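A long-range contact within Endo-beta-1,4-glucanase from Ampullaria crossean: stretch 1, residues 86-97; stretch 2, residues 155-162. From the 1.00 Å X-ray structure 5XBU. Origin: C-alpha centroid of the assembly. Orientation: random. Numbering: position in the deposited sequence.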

# COMPACT_ATOMS: atom_id res chain seq x y z
N PRO A 86 0.61 -7.04 10.66
CA PRO A 86 -0.36 -6.44 11.58
C PRO A 86 0.21 -6.28 12.98
O PRO A 86 0.91 -7.16 13.49
CB PRO A 86 -1.53 -7.44 11.58
CG PRO A 86 -1.40 -8.12 10.22
CD PRO A 86 0.08 -8.26 10.02
N THR A 87 -0.17 -5.17 13.63
CA THR A 87 0.15 -4.95 15.04
C THR A 87 -0.96 -5.46 15.97
O THR A 87 -0.73 -5.57 17.18
CB THR A 87 0.30 -3.45 15.29
OG1 THR A 87 -0.96 -2.86 14.96
CG2 THR A 87 1.44 -2.85 14.49
N GLY A 88 -2.15 -5.69 15.45
CA GLY A 88 -3.36 -5.83 16.25
C GLY A 88 -4.19 -4.58 16.33
O GLY A 88 -5.32 -4.62 16.84
N GLY A 89 -3.65 -3.46 15.89
CA GLY A 89 -4.35 -2.20 15.92
C GLY A 89 -5.19 -1.95 14.69
O GLY A 89 -5.14 -2.68 13.70
N PHE A 90 -5.93 -0.85 14.76
CA PHE A 90 -6.81 -0.35 13.71
C PHE A 90 -7.29 1.03 14.15
O PHE A 90 -7.18 1.39 15.32
CB PHE A 90 -7.98 -1.31 13.43
CG PHE A 90 -8.82 -1.56 14.65
CD1 PHE A 90 -8.45 -2.53 15.55
CD2 PHE A 90 -9.94 -0.79 14.89
CE1 PHE A 90 -9.23 -2.77 16.68
CE2 PHE A 90 -10.72 -1.01 16.03
CZ PHE A 90 -10.36 -2.00 16.90
N VAL A 91 -7.85 1.77 13.20
CA VAL A 91 -8.41 3.09 13.52
C VAL A 91 -9.83 2.90 14.03
O VAL A 91 -10.63 2.24 13.35
CB VAL A 91 -8.39 4.00 12.28
CG1 VAL A 91 -9.08 5.31 12.54
CG2 VAL A 91 -6.96 4.23 11.81
N PRO A 92 -10.16 3.44 15.20
CA PRO A 92 -11.48 3.16 15.77
C PRO A 92 -12.60 3.58 14.81
O PRO A 92 -12.60 4.68 14.25
CB PRO A 92 -11.49 3.94 17.09
CG PRO A 92 -10.25 4.66 17.18
CD PRO A 92 -9.29 4.14 16.16
N GLY A 93 -13.54 2.66 14.60
CA GLY A 93 -14.67 2.89 13.74
C GLY A 93 -14.38 2.71 12.27
O GLY A 93 -15.29 2.85 11.44
N LYS A 94 -13.13 2.37 11.92
CA LYS A 94 -12.64 2.31 10.55
C LYS A 94 -11.78 1.08 10.32
O LYS A 94 -10.84 1.11 9.51
CB LYS A 94 -11.92 3.61 10.21
CG LYS A 94 -12.90 4.76 10.24
CD LYS A 94 -12.31 6.09 9.99
CE LYS A 94 -13.41 7.11 9.79
NZ LYS A 94 -12.92 8.47 10.03
N GLY A 95 -12.10 -0.01 11.00
CA GLY A 95 -11.35 -1.23 10.86
C GLY A 95 -11.60 -2.11 12.07
O GLY A 95 -12.50 -1.84 12.86
N GLY A 96 -10.79 -3.16 12.19
CA GLY A 96 -10.88 -4.04 13.34
C GLY A 96 -9.60 -4.84 13.47
O GLY A 96 -8.70 -4.76 12.63
N ALA A 97 -9.55 -5.63 14.56
CA ALA A 97 -8.35 -6.40 14.88
C ALA A 97 -8.37 -7.71 14.11
O ALA A 97 -9.36 -8.45 14.18
CB ALA A 97 -8.29 -6.68 16.39
N TRP A 155 -8.39 -9.27 6.87
CA TRP A 155 -7.87 -7.96 7.22
C TRP A 155 -8.96 -6.92 6.99
O TRP A 155 -9.42 -6.74 5.85
CB TRP A 155 -6.65 -7.62 6.36
CG TRP A 155 -5.38 -8.29 6.76
CD1 TRP A 155 -5.23 -9.37 7.60
CD2 TRP A 155 -4.06 -7.94 6.33
NE1 TRP A 155 -3.90 -9.70 7.72
CE2 TRP A 155 -3.16 -8.84 6.94
CE3 TRP A 155 -3.55 -6.92 5.51
CZ2 TRP A 155 -1.78 -8.76 6.75
CZ3 TRP A 155 -2.19 -6.84 5.34
CH2 TRP A 155 -1.31 -7.74 5.96
N ASP A 156 -9.37 -6.25 8.05
CA ASP A 156 -10.31 -5.14 8.02
C ASP A 156 -9.53 -3.87 8.38
O ASP A 156 -9.47 -3.45 9.54
CB ASP A 156 -11.46 -5.38 8.97
CG ASP A 156 -12.48 -4.27 8.95
OD1 ASP A 156 -12.43 -3.39 8.06
OD2 ASP A 156 -13.34 -4.28 9.84
N ASN A 157 -8.91 -3.28 7.37
CA ASN A 157 -8.10 -2.08 7.51
C ASN A 157 -7.11 -2.15 8.69
O ASN A 157 -7.02 -1.20 9.47
CB ASN A 157 -8.96 -0.84 7.63
CG ASN A 157 -9.92 -0.64 6.51
OD1 ASN A 157 -9.83 -1.27 5.46
ND2 ASN A 157 -10.86 0.29 6.71
N PRO A 158 -6.35 -3.23 8.82
CA PRO A 158 -5.46 -3.31 9.99
C PRO A 158 -4.36 -2.27 9.93
O PRO A 158 -3.84 -1.91 8.86
CB PRO A 158 -4.86 -4.71 9.88
CG PRO A 158 -4.92 -5.01 8.40
CD PRO A 158 -6.21 -4.42 7.97
N GLU A 159 -3.95 -1.85 11.12
CA GLU A 159 -2.67 -1.16 11.33
C GLU A 159 -1.54 -2.16 11.16
O GLU A 159 -1.62 -3.30 11.64
CB GLU A 159 -2.66 -0.61 12.76
CG GLU A 159 -1.44 0.19 13.14
CD GLU A 159 -1.52 0.63 14.61
OE1 GLU A 159 -1.56 1.85 14.89
OE2 GLU A 159 -1.55 -0.27 15.48
N VAL A 160 -0.47 -1.76 10.47
CA VAL A 160 0.64 -2.66 10.21
C VAL A 160 1.95 -1.91 10.44
O VAL A 160 2.01 -0.68 10.38
CB VAL A 160 0.62 -3.21 8.77
CG1 VAL A 160 -0.70 -3.95 8.50
CG2 VAL A 160 0.78 -2.08 7.74
N THR A 161 3.02 -2.67 10.67
CA THR A 161 4.35 -2.16 10.41
C THR A 161 4.73 -2.50 8.97
O THR A 161 4.23 -3.48 8.40
CB THR A 161 5.40 -2.68 11.39
OG1 THR A 161 5.48 -4.11 11.34
CG2 THR A 161 5.11 -2.20 12.81
N TRP A 162 5.58 -1.66 8.36
CA TRP A 162 5.88 -1.83 6.94
C TRP A 162 7.37 -1.74 6.70
O TRP A 162 8.10 -0.98 7.36
CB TRP A 162 5.11 -0.80 6.07
CG TRP A 162 5.76 0.57 5.98
CD1 TRP A 162 5.71 1.62 6.86
CD2 TRP A 162 6.57 1.02 4.88
NE1 TRP A 162 6.45 2.67 6.39
CE2 TRP A 162 6.99 2.32 5.18
CE3 TRP A 162 6.98 0.44 3.68
CZ2 TRP A 162 7.78 3.06 4.32
CZ3 TRP A 162 7.74 1.16 2.82
CH2 TRP A 162 8.15 2.46 3.15
O HOH W 1 -3.48 -4.88 13.00
O HOH W 2 -8.18 1.06 10.46
O HOH W 3 -8.54 -6.76 10.67

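Three ordered waters fill the gaps between these two stretches, and each lies within hydrogen-bonding distance of backbone atoms of both, so that a contact with only a single antiparallel bridge, Pro86 with Val160, is still stitched together along most of its length. Water 1 accepts from Gly88 N (2.9 Å) and donates to Gly89 O and Glu159 O (2.8 Å each). Water 2 accepts a hydrogen bond from Val91 N at 2.8 Å and lies 2.8 Å from Lys94 O and 2.7 Å from Asn157 O. Water 3 donates to Gly96 O and accepts from Asp156 N, both at 2.8 Å.

Direct backbone bonds supplement these waters. At the bridge, the CA atoms of Pro86 and Val160 lie 4.1 Å apart in a non-hydrogen-bonded pair, a position that suits proline because it demands no amide proton. Just beyond it, Thr87 N donates to Glu159 O at 3.1 Å, and Glu159 N returns a bond to Gly89 O at 3.0 Å. Glu159 O is also approached by Pro86 CA at 3.4 Å, a CA-H...O contact. Farther along, Gly96 N donates to Asp156 O at 3.0 Å.

Glu159 reaches across with its side chain. Its CB points toward stretch 1, and the extended chain (chi1 and chi2 both t) delivers OE2 to within 2.7 Å of Thr87 OG1, which donates the proton. The same hydroxyl oxygen accepts from Gly89 N at 2.9 Å, so threonine serves as donor and acceptor at once, bracing its own loop while holding the carboxylate. Gly89 suits its place because an ideal CB would lie 2.1 Å from Glu159 OE2, a clash. The Thr87 methyl CG2 meets Thr161 CG2 at 4.1 Å, giving the threonine an apolar contact as well.

Asn157 uses its amide as a donor: ND2 bonds to Lys94 O at 2.9 Å, at the end of the type II turn from Val91 to Lys94. That turn is closed by Lys94 N to Val91 O at 2.9 Å, and its Gly93 has the positive phi that glycine readily adopts. Gly95 then passes close to stretch 2, its CA 3.2 Å from Asp156 O; a CB there would clash with that oxygen, and the backbone angles by themselves call for glycine.

Apolar packing is provided by Pro86, whose CG approaches Trp155 CZ2 at 3.5 Å. The compact proline ring offers a rigid hydrocarbon surface to the broad indole, and both residues are buried.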